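Local coordinates for MXIH (Shigella flexneri, PDB 2CA5), which forms the needle of the type III secretion system, the extracellular conduit through which the bacterium probably delivers virulence proteins into host cells, at residues T23-L37 against Y50-N62. Numbering follows the deposited sequence. Where two conformers were deposited one is given.
With NA (sodium ion), chain F.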
ATOM      1  N   THR A  23       7.864   3.971  -3.083  1.00 38.78           N
ATOM      2  CA  THR A  23       6.986   4.635  -2.126  1.00 38.23           C
ATOM      3  C   THR A  23       6.758   6.107  -2.463  1.00 39.28           C
ATOM      4  O   THR A  23       5.697   6.658  -2.162  1.00 38.50           O
ATOM      5  CB  THR A  23       7.438   4.422  -0.677  1.00 49.31           C
ATOM      6  OG1 THR A  23       8.674   5.111  -0.458  1.00 52.62           O
ATOM      7  CG2 THR A  23       7.632   2.941  -0.403  1.00 46.98           C
ATOM      8  N   GLN A  24       7.740   6.730  -3.110  1.00 33.18           N
ATOM      9  CA  GLN A  24       7.617   8.126  -3.526  1.00 32.03           C
ATOM     10  C   GLN A  24       6.626   8.227  -4.678  1.00 33.61           C
ATOM     11  O   GLN A  24       5.857   9.180  -4.769  1.00 32.71           O
ATOM     12  CB  GLN A  24       8.970   8.686  -3.961  1.00 33.29           C
ATOM     13  CG  GLN A  24       9.677   9.501  -2.892  1.00 46.23           C
ATOM     14  CD  GLN A  24      11.123   9.783  -3.250  1.00 62.56           C
ATOM     15  OE1 GLN A  24      12.033   9.514  -2.464  1.00 60.73           O
ATOM     16  NE2 GLN A  24      11.344  10.297  -4.453  1.00 46.50           N
ATOM     17  N   THR A  25       6.643   7.219  -5.543  1.00 28.89           N
ATOM     18  CA  THR A  25       5.724   7.145  -6.674  1.00 28.00           C
ATOM     19  C   THR A  25       4.291   6.910  -6.186  1.00 31.68           C
ATOM     20  O   THR A  25       3.349   7.551  -6.663  1.00 30.24           O
ATOM     21  CB  THR A  25       6.158   6.036  -7.639  1.00 33.79           C
ATOM     22  OG1 THR A  25       7.294   6.483  -8.387  1.00 39.05           O
ATOM     23  CG2 THR A  25       5.021   5.669  -8.592  1.00 30.10           C
ATOM     24  N   LEU A  26       4.130   5.979  -5.245  1.00 28.18           N
ATOM     25  CA  LEU A  26       2.812   5.671  -4.689  1.00 28.01           C
ATOM     26  C   LEU A  26       2.232   6.902  -4.010  1.00 28.18           C
ATOM     27  O   LEU A  26       1.034   7.148  -4.075  1.00 27.08           O
ATOM     28  CB  LEU A  26       2.895   4.514  -3.688  1.00 28.87           C
ATOM     29  CG  LEU A  26       2.487   3.142  -4.232  1.00 34.99           C
ATOM     30  CD1 LEU A  26       3.127   2.041  -3.424  1.00 35.82           C
ATOM     31  CD2 LEU A  26       0.987   2.971  -4.211  1.00 38.33           C
ATOM     32  N   GLN A  27       3.089   7.694  -3.377  1.00 24.40           N
ATOM     33  CA  GLN A  27       2.625   8.915  -2.724  1.00 24.06           C
ATOM     34  C   GLN A  27       2.185   9.975  -3.733  1.00 24.74           C
ATOM     35  O   GLN A  27       1.285  10.766  -3.462  1.00 23.56           O
ATOM     36  CB  GLN A  27       3.679   9.482  -1.781  1.00 25.89           C
ATOM     37  CG  GLN A  27       3.195  10.730  -1.054  1.00 41.02           C
ATOM     38  CD  GLN A  27       4.274  11.377  -0.214  1.00 61.58           C
ATOM     39  OE1 GLN A  27       5.077  12.166  -0.712  1.00 57.38           O
ATOM     40  NE2 GLN A  27       4.288  11.059   1.075  1.00 52.65           N
ATOM     41  N   GLY A  28       2.828   9.979  -4.897  1.00 20.40           N
ATOM     42  CA  GLY A  28       2.472  10.893  -5.975  1.00 19.33           C
ATOM     43  C   GLY A  28       1.095  10.504  -6.514  1.00 20.64           C
ATOM     44  O   GLY A  28       0.253  11.361  -6.744  1.00 19.55           O
ATOM     45  N   GLU A  29       0.868   9.204  -6.688  1.00 17.42           N
ATOM     46  CA  GLU A  29      -0.420   8.699  -7.168  1.00 17.31           C
ATOM     47  C   GLU A  29      -1.516   9.014  -6.154  1.00 19.98           C
ATOM     48  O   GLU A  29      -2.636   9.373  -6.522  1.00 18.79           O
ATOM     49  CB  GLU A  29      -0.361   7.188  -7.406  1.00 19.06           C
ATOM     50  CG  GLU A  29       0.539   6.766  -8.568  1.00 30.44           C
ATOM     51  CD  GLU A  29       0.631   5.261  -8.719  1.00 49.79           C
ATOM     52  OE1 GLU A  29      -0.067   4.547  -7.974  1.00 40.46           O
ATOM     53  OE2 GLU A  29       1.406   4.789  -9.578  1.00 48.44           O
ATOM     54  N   LEU A  30      -1.173   8.906  -4.876  1.00 17.55           N
ATOM     55  CA  LEU A  30      -2.110   9.222  -3.797  1.00 17.86           C
ATOM     56  C   LEU A  30      -2.460  10.714  -3.827  1.00 20.31           C
ATOM     57  O   LEU A  30      -3.625  11.095  -3.696  1.00 19.40           O
ATOM     58  CB  LEU A  30      -1.506   8.827  -2.443  1.00 18.29           C
ATOM     59  CG  LEU A  30      -2.397   8.900  -1.196  1.00 23.64           C
ATOM     60  CD1 LEU A  30      -3.486   7.848  -1.245  1.00 22.27           C
ATOM     61  CD2 LEU A  30      -1.568   8.752   0.083  1.00 26.67           C
ATOM     62  N   THR A  31      -1.456  11.562  -4.045  1.00 16.86           N
ATOM     63  CA  THR A  31      -1.688  13.004  -4.119  1.00 16.36           C
ATOM     64  C   THR A  31      -2.623  13.384  -5.271  1.00 18.90           C
ATOM     65  O   THR A  31      -3.488  14.246  -5.121  1.00 18.58           O
ATOM     66  CB  THR A  31      -0.368  13.798  -4.209  1.00 23.98           C
ATOM     67  OG1 THR A  31       0.433  13.527  -3.056  1.00 24.96           O
ATOM     68  CG2 THR A  31      -0.657  15.279  -4.264  1.00 22.14           C
ATOM     69  N   LEU A  32      -2.440  12.753  -6.423  1.00 15.90           N
ATOM     70  CA  LEU A  32      -3.276  13.043  -7.584  1.00 16.16           C
ATOM     71  C   LEU A  32      -4.701  12.536  -7.353  1.00 18.23           C
ATOM     72  O   LEU A  32      -5.671  13.156  -7.785  1.00 17.24           O
ATOM     73  CB  LEU A  32      -2.679  12.429  -8.860  1.00 16.86           C
ATOM     74  CG  LEU A  32      -1.373  13.066  -9.365  1.00 22.94           C
ATOM     75  CD1 LEU A  32      -1.101  12.669 -10.809  1.00 23.96           C
ATOM     76  CD2 LEU A  32      -1.396  14.573  -9.232  1.00 25.69           C
ATOM     77  N   ALA A  33      -4.831  11.422  -6.643  1.00 14.62           N
ATOM     78  CA  ALA A  33      -6.163  10.896  -6.332  1.00 14.41           C
ATOM     79  C   ALA A  33      -6.863  11.850  -5.360  1.00 17.16           C
ATOM     80  O   ALA A  33      -8.064  12.102  -5.466  1.00 16.89           O
ATOM     81  CB  ALA A  33      -6.059   9.495  -5.740  1.00 14.99           C
ATOM     82  N   LEU A  34      -6.102  12.405  -4.425  1.00 14.27           N
ATOM     83  CA  LEU A  34      -6.677  13.343  -3.460  1.00 14.11           C
ATOM     84  C   LEU A  34      -7.128  14.599  -4.200  1.00 18.57           C
ATOM     85  O   LEU A  34      -8.188  15.153  -3.929  1.00 18.85           O
ATOM     86  CB  LEU A  34      -5.649  13.707  -2.378  1.00 13.37           C
ATOM     87  CG  LEU A  34      -6.159  14.590  -1.225  1.00 17.32           C
ATOM     88  CD1 LEU A  34      -7.246  13.882  -0.402  1.00 16.25           C
ATOM     89  CD2 LEU A  34      -5.010  15.045  -0.328  1.00 18.42           C
ATOM     90  N   ASP A  35      -6.312  15.026  -5.155  1.00 15.67           N
ATOM     91  CA  ASP A  35      -6.595  16.216  -5.945  1.00 15.55           C
ATOM     92  C   ASP A  35      -7.913  16.095  -6.705  1.00 18.27           C
ATOM     93  O   ASP A  35      -8.710  17.032  -6.742  1.00 17.38           O
ATOM     94  CB  ASP A  35      -5.441  16.468  -6.920  1.00 18.21           C
ATOM     95  CG  ASP A  35      -5.616  17.743  -7.717  1.00 31.36           C
ATOM     96  OD1 ASP A  35      -5.495  18.837  -7.123  1.00 31.43           O
ATOM     97  OD2 ASP A  35      -5.872  17.645  -8.935  1.00 37.74           O
ATOM     98  N   LYS A  36      -8.147  14.939  -7.314  1.00 15.07           N
ATOM     99  CA  LYS A  36      -9.385  14.735  -8.061  1.00 15.49           C
ATOM    100  C   LYS A  36     -10.588  14.779  -7.128  1.00 18.53           C
ATOM    101  O   LYS A  36     -11.612  15.386  -7.435  1.00 17.83           O
ATOM    102  CB  LYS A  36      -9.355  13.400  -8.814  1.00 18.29           C
ATOM    103  CG  LYS A  36      -8.350  13.377  -9.956  1.00 30.96           C
ATOM    104  CD  LYS A  36      -8.481  12.117 -10.791  1.00 41.94           C
ATOM    105  CE  LYS A  36      -7.464  12.129 -11.923  1.00 56.96           C
ATOM    106  NZ  LYS A  36      -6.091  12.431 -11.421  1.00 66.97           N
ATOM    107  N   LEU A  37     -10.446  14.132  -5.983  1.00 15.24           N
ATOM    108  CA  LEU A  37     -11.512  14.084  -4.981  1.00 14.95           C
ATOM    109  C   LEU A  37     -11.780  15.496  -4.436  1.00 18.89           C
ATOM    110  O   LEU A  37     -12.927  15.876  -4.193  1.00 18.30           O
ATOM    111  CB  LEU A  37     -11.067  13.172  -3.823  1.00 14.53           C
ATOM    112  CG  LEU A  37     -11.996  13.089  -2.601  1.00 18.42           C
ATOM    113  CD1 LEU A  37     -13.389  12.643  -3.026  1.00 18.18           C
ATOM    114  CD2 LEU A  37     -11.411  12.139  -1.549  1.00 17.45           C
ATOM    115  N   TYR A  50      -9.604   7.049  -4.126  1.00 14.95           N
ATOM    116  CA  TYR A  50      -8.655   7.557  -3.141  1.00 14.63           C
ATOM    117  C   TYR A  50      -8.469   6.532  -2.022  1.00 18.97           C
ATOM    118  O   TYR A  50      -7.344   6.248  -1.602  1.00 18.77           O
ATOM    119  CB  TYR A  50      -9.081   8.917  -2.565  1.00 14.85           C
ATOM    120  CG  TYR A  50      -8.123   9.384  -1.490  1.00 15.32           C
ATOM    121  CD1 TYR A  50      -6.852   9.820  -1.820  1.00 16.22           C
ATOM    122  CD2 TYR A  50      -8.433   9.225  -0.138  1.00 16.22           C
ATOM    123  CE1 TYR A  50      -5.946  10.171  -0.846  1.00 16.47           C
ATOM    124  CE2 TYR A  50      -7.512   9.559   0.857  1.00 16.01           C
ATOM    125  CZ  TYR A  50      -6.272  10.028   0.488  1.00 19.65           C
ATOM    126  OH  TYR A  50      -5.345  10.356   1.444  1.00 17.85           O
ATOM    127  N   GLN A  51      -9.577   5.951  -1.571  1.00 16.46           N
ATOM    128  CA  GLN A  51      -9.544   4.930  -0.526  1.00 17.25           C
ATOM    129  C   GLN A  51      -8.694   3.763  -0.990  1.00 20.93           C
ATOM    130  O   GLN A  51      -7.889   3.231  -0.236  1.00 20.19           O
ATOM    131  CB  GLN A  51     -10.963   4.411  -0.215  1.00 18.81           C
ATOM    132  CG  GLN A  51     -11.842   5.378   0.572  1.00 22.54           C
ATOM    133  CD  GLN A  51     -13.307   4.949   0.621  1.00 34.55           C
ATOM    134  OE1 GLN A  51     -13.766   4.149  -0.191  1.00 31.86           O
ATOM    135  NE2 GLN A  51     -14.051   5.515   1.555  1.00 25.76           N
ATOM    136  N   SER A  52      -8.910   3.335  -2.228  1.00 18.54           N
ATOM    137  CA  SER A  52      -8.161   2.205  -2.765  1.00 19.10           C
ATOM    138  C   SER A  52      -6.662   2.521  -2.839  1.00 22.61           C
ATOM    139  O   SER A  52      -5.815   1.698  -2.480  1.00 22.36           O
ATOM    140  CB  SER A  52      -8.713   1.801  -4.137  1.00 23.24           C
ATOM    141  OG  SER A  52      -7.826   0.925  -4.807  1.00 34.53           O
ATOM    142  N   LYS A  53      -6.328   3.733  -3.259  1.00 18.16           N
ATOM    143  CA  LYS A  53      -4.922   4.112  -3.329  1.00 17.79           C
ATOM    144  C   LYS A  53      -4.299   4.177  -1.935  1.00 21.42           C
ATOM    145  O   LYS A  53      -3.154   3.761  -1.733  1.00 20.60           O
ATOM    146  CB  LYS A  53      -4.747   5.443  -4.063  1.00 20.14           C
ATOM    147  CG  LYS A  53      -3.300   5.829  -4.294  1.00 27.16           C
ATOM    148  CD  LYS A  53      -2.556   4.790  -5.133  1.00 30.60           C
ATOM    149  CE  LYS A  53      -3.183   4.615  -6.509  1.00 36.69           C
ATOM    150  NZ  LYS A  53      -2.360   3.719  -7.380  1.00 41.13           N
ATOM    151  N   LEU A  54      -5.050   4.692  -0.967  1.00 17.97           N
ATOM    152  CA  LEU A  54      -4.527   4.790   0.390  1.00 18.40           C
ATOM    153  C   LEU A  54      -4.294   3.378   0.949  1.00 25.15           C
ATOM    154  O   LEU A  54      -3.272   3.115   1.582  1.00 25.39           O
ATOM    155  CB  LEU A  54      -5.467   5.594   1.291  1.00 18.27           C
ATOM    156  CG  LEU A  54      -5.021   5.733   2.746  1.00 22.92           C
ATOM    157  CD1 LEU A  54      -3.712   6.537   2.822  1.00 22.88           C
ATOM    158  CD2 LEU A  54      -6.127   6.400   3.577  1.00 23.69           C
ATOM    159  N   SER A  55      -5.222   2.463   0.684  1.00 22.86           N
ATOM    160  CA  SER A  55      -5.067   1.080   1.147  1.00 23.50           C
ATOM    161  C   SER A  55      -3.843   0.446   0.491  1.00 28.58           C
ATOM    162  O   SER A  55      -3.069  -0.250   1.141  1.00 27.76           O
ATOM    163  CB  SER A  55      -6.315   0.251   0.822  0.65 27.11           C
ATOM    164  OG  SER A  55      -7.464   0.793   1.453  0.65 37.71           O
ATOM    165  N   GLU A  56      -3.668   0.706  -0.800  1.00 26.90           N
ATOM    166  CA  GLU A  56      -2.514   0.202  -1.537  1.00 27.97           C
ATOM    167  C   GLU A  56      -1.195   0.606  -0.879  1.00 35.21           C
ATOM    168  O   GLU A  56      -0.232  -0.160  -0.878  1.00 34.68           O
ATOM    169  CB  GLU A  56      -2.548   0.699  -2.979  1.00 29.17           C
ATOM    170  CG  GLU A  56      -1.467   0.125  -3.857  1.00 39.64           C
ATOM    171  CD  GLU A  56      -1.709   0.410  -5.322  1.00 58.34           C
ATOM    172  OE1 GLU A  56      -2.836   0.828  -5.672  1.00 40.63           O
ATOM    173  OE2 GLU A  56      -0.771   0.214  -6.123  1.00 57.08           O
ATOM    174  N   TYR A  57      -1.148   1.808  -0.318  1.00 35.30           N
ATOM    175  CA  TYR A  57       0.060   2.269   0.354  1.00 36.66           C
ATOM    176  C   TYR A  57       0.297   1.452   1.619  1.00 40.72           C
ATOM    177  O   TYR A  57       1.427   1.094   1.927  1.00 40.89           O
ATOM    178  CB  TYR A  57      -0.024   3.759   0.715  1.00 39.40           C
ATOM    179  CG  TYR A  57       0.987   4.146   1.778  1.00 42.90           C
ATOM    180  CD1 TYR A  57       2.345   4.208   1.478  1.00 45.43           C
ATOM    181  CD2 TYR A  57       0.602   4.334   3.100  1.00 43.90           C
ATOM    182  CE1 TYR A  57       3.283   4.509   2.451  1.00 46.87           C
ATOM    183  CE2 TYR A  57       1.532   4.645   4.080  1.00 45.18           C
ATOM    184  CZ  TYR A  57       2.870   4.734   3.748  1.00 54.36           C
ATOM    185  OH  TYR A  57       3.800   5.044   4.713  1.00 57.32           O
ATOM    186  N   THR A  58      -0.774   1.156   2.351  1.00 36.95           N
ATOM    187  CA  THR A  58      -0.664   0.367   3.576  1.00 36.50           C
ATOM    188  C   THR A  58      -0.318  -1.093   3.268  1.00 39.98           C
ATOM    189  O   THR A  58       0.456  -1.723   3.992  1.00 39.70           O
ATOM    190  CB  THR A  58      -1.924   0.487   4.460  1.00 46.67           C
ATOM    191  OG1 THR A  58      -3.045  -0.077   3.771  1.00 52.51           O
ATOM    192  CG2 THR A  58      -2.225   1.946   4.780  1.00 44.01           C
ATOM    193  N   LEU A  59      -0.870  -1.630   2.184  1.00 35.32           N
ATOM    194  CA  LEU A  59      -0.557  -3.002   1.792  1.00 35.37           C
ATOM    195  C   LEU A  59       0.936  -3.115   1.490  1.00 39.06           C
ATOM    196  O   LEU A  59       1.563  -4.145   1.755  1.00 37.73           O
ATOM    197  CB  LEU A  59      -1.361  -3.421   0.561  1.00 35.83           C
ATOM    198  CG  LEU A  59      -2.860  -3.674   0.774  1.00 41.79           C
ATOM    199  CD1 LEU A  59      -3.614  -3.553  -0.549  1.00 42.55           C
ATOM    200  CD2 LEU A  59      -3.093  -5.041   1.397  1.00 44.29           C
ATOM    201  N   TYR A  60       1.494  -2.049   0.922  1.00 36.56           N
ATOM    202  CA  TYR A  60       2.910  -1.997   0.585  1.00 37.92           C
ATOM    203  C   TYR A  60       3.772  -2.187   1.836  1.00 42.60           C
ATOM    204  O   TYR A  60       4.750  -2.939   1.818  1.00 43.19           O
ATOM    205  CB  TYR A  60       3.237  -0.670  -0.105  1.00 40.78           C
ATOM    206  CG  TYR A  60       4.691  -0.487  -0.481  1.00 44.99           C
ATOM    207  CD1 TYR A  60       5.084  -0.458  -1.814  1.00 47.89           C
ATOM    208  CD2 TYR A  60       5.665  -0.294   0.494  1.00 45.97           C
ATOM    209  CE1 TYR A  60       6.412  -0.270  -2.166  1.00 50.06           C
ATOM    210  CE2 TYR A  60       6.992  -0.110   0.155  1.00 47.15           C
ATOM    211  CZ  TYR A  60       7.362  -0.104  -1.178  1.00 57.51           C
ATOM    212  OH  TYR A  60       8.685   0.080  -1.526  1.00 61.32           O
ATOM    213  N   ARG A  61       3.386  -1.534   2.930  1.00 37.66           N
ATOM    214  CA  ARG A  61       4.113  -1.651   4.188  1.00 37.22           C
ATOM    215  C   ARG A  61       3.904  -3.027   4.820  1.00 41.79           C
ATOM    216  O   ARG A  61       4.828  -3.599   5.391  1.00 41.95           O
ATOM    217  CB  ARG A  61       3.711  -0.535   5.165  1.00 37.92           C
ATOM    218  CG  ARG A  61       3.982   0.883   4.648  1.00 45.84           C
ATOM    219  CD  ARG A  61       5.471   1.109   4.406  1.00 54.70           C
ATOM    220  NE  ARG A  61       5.782   2.500   4.083  1.00 55.37           N
ATOM    221  CZ  ARG A  61       6.992   2.936   3.743  1.00 66.33           C
ATOM    222  NH1 ARG A  61       8.013   2.090   3.679  1.00 52.52           N
ATOM    223  NH2 ARG A  61       7.180   4.217   3.458  1.00 50.18           N
ATOM    224  N   ASN A  62       2.695  -3.567   4.697  1.00 38.16           N
ATOM    225  CA  ASN A  62       2.406  -4.893   5.229  1.00 38.38           C
ATOM    226  C   ASN A  62       3.229  -5.948   4.493  1.00 41.98           C
ATOM    227  O   ASN A  62       3.654  -6.949   5.082  1.00 41.67           O
ATOM    228  CB  ASN A  62       0.912  -5.209   5.116  1.00 42.66           C
ATOM    229  CG  ASN A  62       0.056  -4.250   5.920  1.00 72.51           C
ATOM    230  OD1 ASN A  62       0.398  -3.077   6.072  1.00 69.46           O
ATOM    231  ND2 ASN A  62      -1.045  -4.751   6.464  1.00 65.39           N
TER
HETATM  232 NA    NA F 200      -0.338   1.128  -8.515  1.00 51.26          NA
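Leu34 lies against one face of the Tyr50 ring, its CD1 4.2 Å from the ring centroid and 20° off the normal, a CH-pi contact between side chains that run side by side in the same direction. Ala33 CB comes to the ring's edge near its plane, where a methyl is small enough to let the helices close to 5.2 Å between the CA atoms of Ala33 and Tyr50. With CG anti to its backbone N (chi1 177°), Tyr50 reaches across as a knob into the hole formed by Leu30, Ala33, Leu34 and Leu37; Leu30 CD1 and Leu37 CD2 meet it obliquely. Farther along, Thr23 CG2 lies over one face of the Arg61 guanidinium, toward its rim, though the exact position of this methyl is doubtful. Arg61 NE donates nearly straight, close to the guanidinium plane, to Tyr57 OH on the same helix (3.3 Å), which, with the bond from NH1 to Gln64 OE1, probably helps to set the rotation of the plane.

The pairing is the helical hairpin of the needle subunit: helix 22-39 turns back along helix 44-79, the axes of 23-37 and 50-62 approaching to 9.2 Å and crossing at -160°, nearly antiparallel. In its middle, branched Leu30 sends CD1 toward the backbone of Leu54 and to Lys53 CG, while Leu26 spreads its two methyls, CD1 against CD1 of Tyr60, meeting the ring obliquely, and CD2 onto Glu56 CG, 3.8 Å away.

Lysine suits the border of this apolar strip because its methylenes pack on Leu30 while its ammonium reaches the charged flank. Bends at chi2 and chi3 bring Lys53 NZ to Glu29 OE1 at 2.5 Å, on the anti side of the carboxylate and well out of its plane. A weak second bridge ties NZ to Glu56 OE1, and Glu56 OE2 binds the sodium ion at 2.6 Å; the two cations probably ease the repulsion between the neighbouring carboxylates.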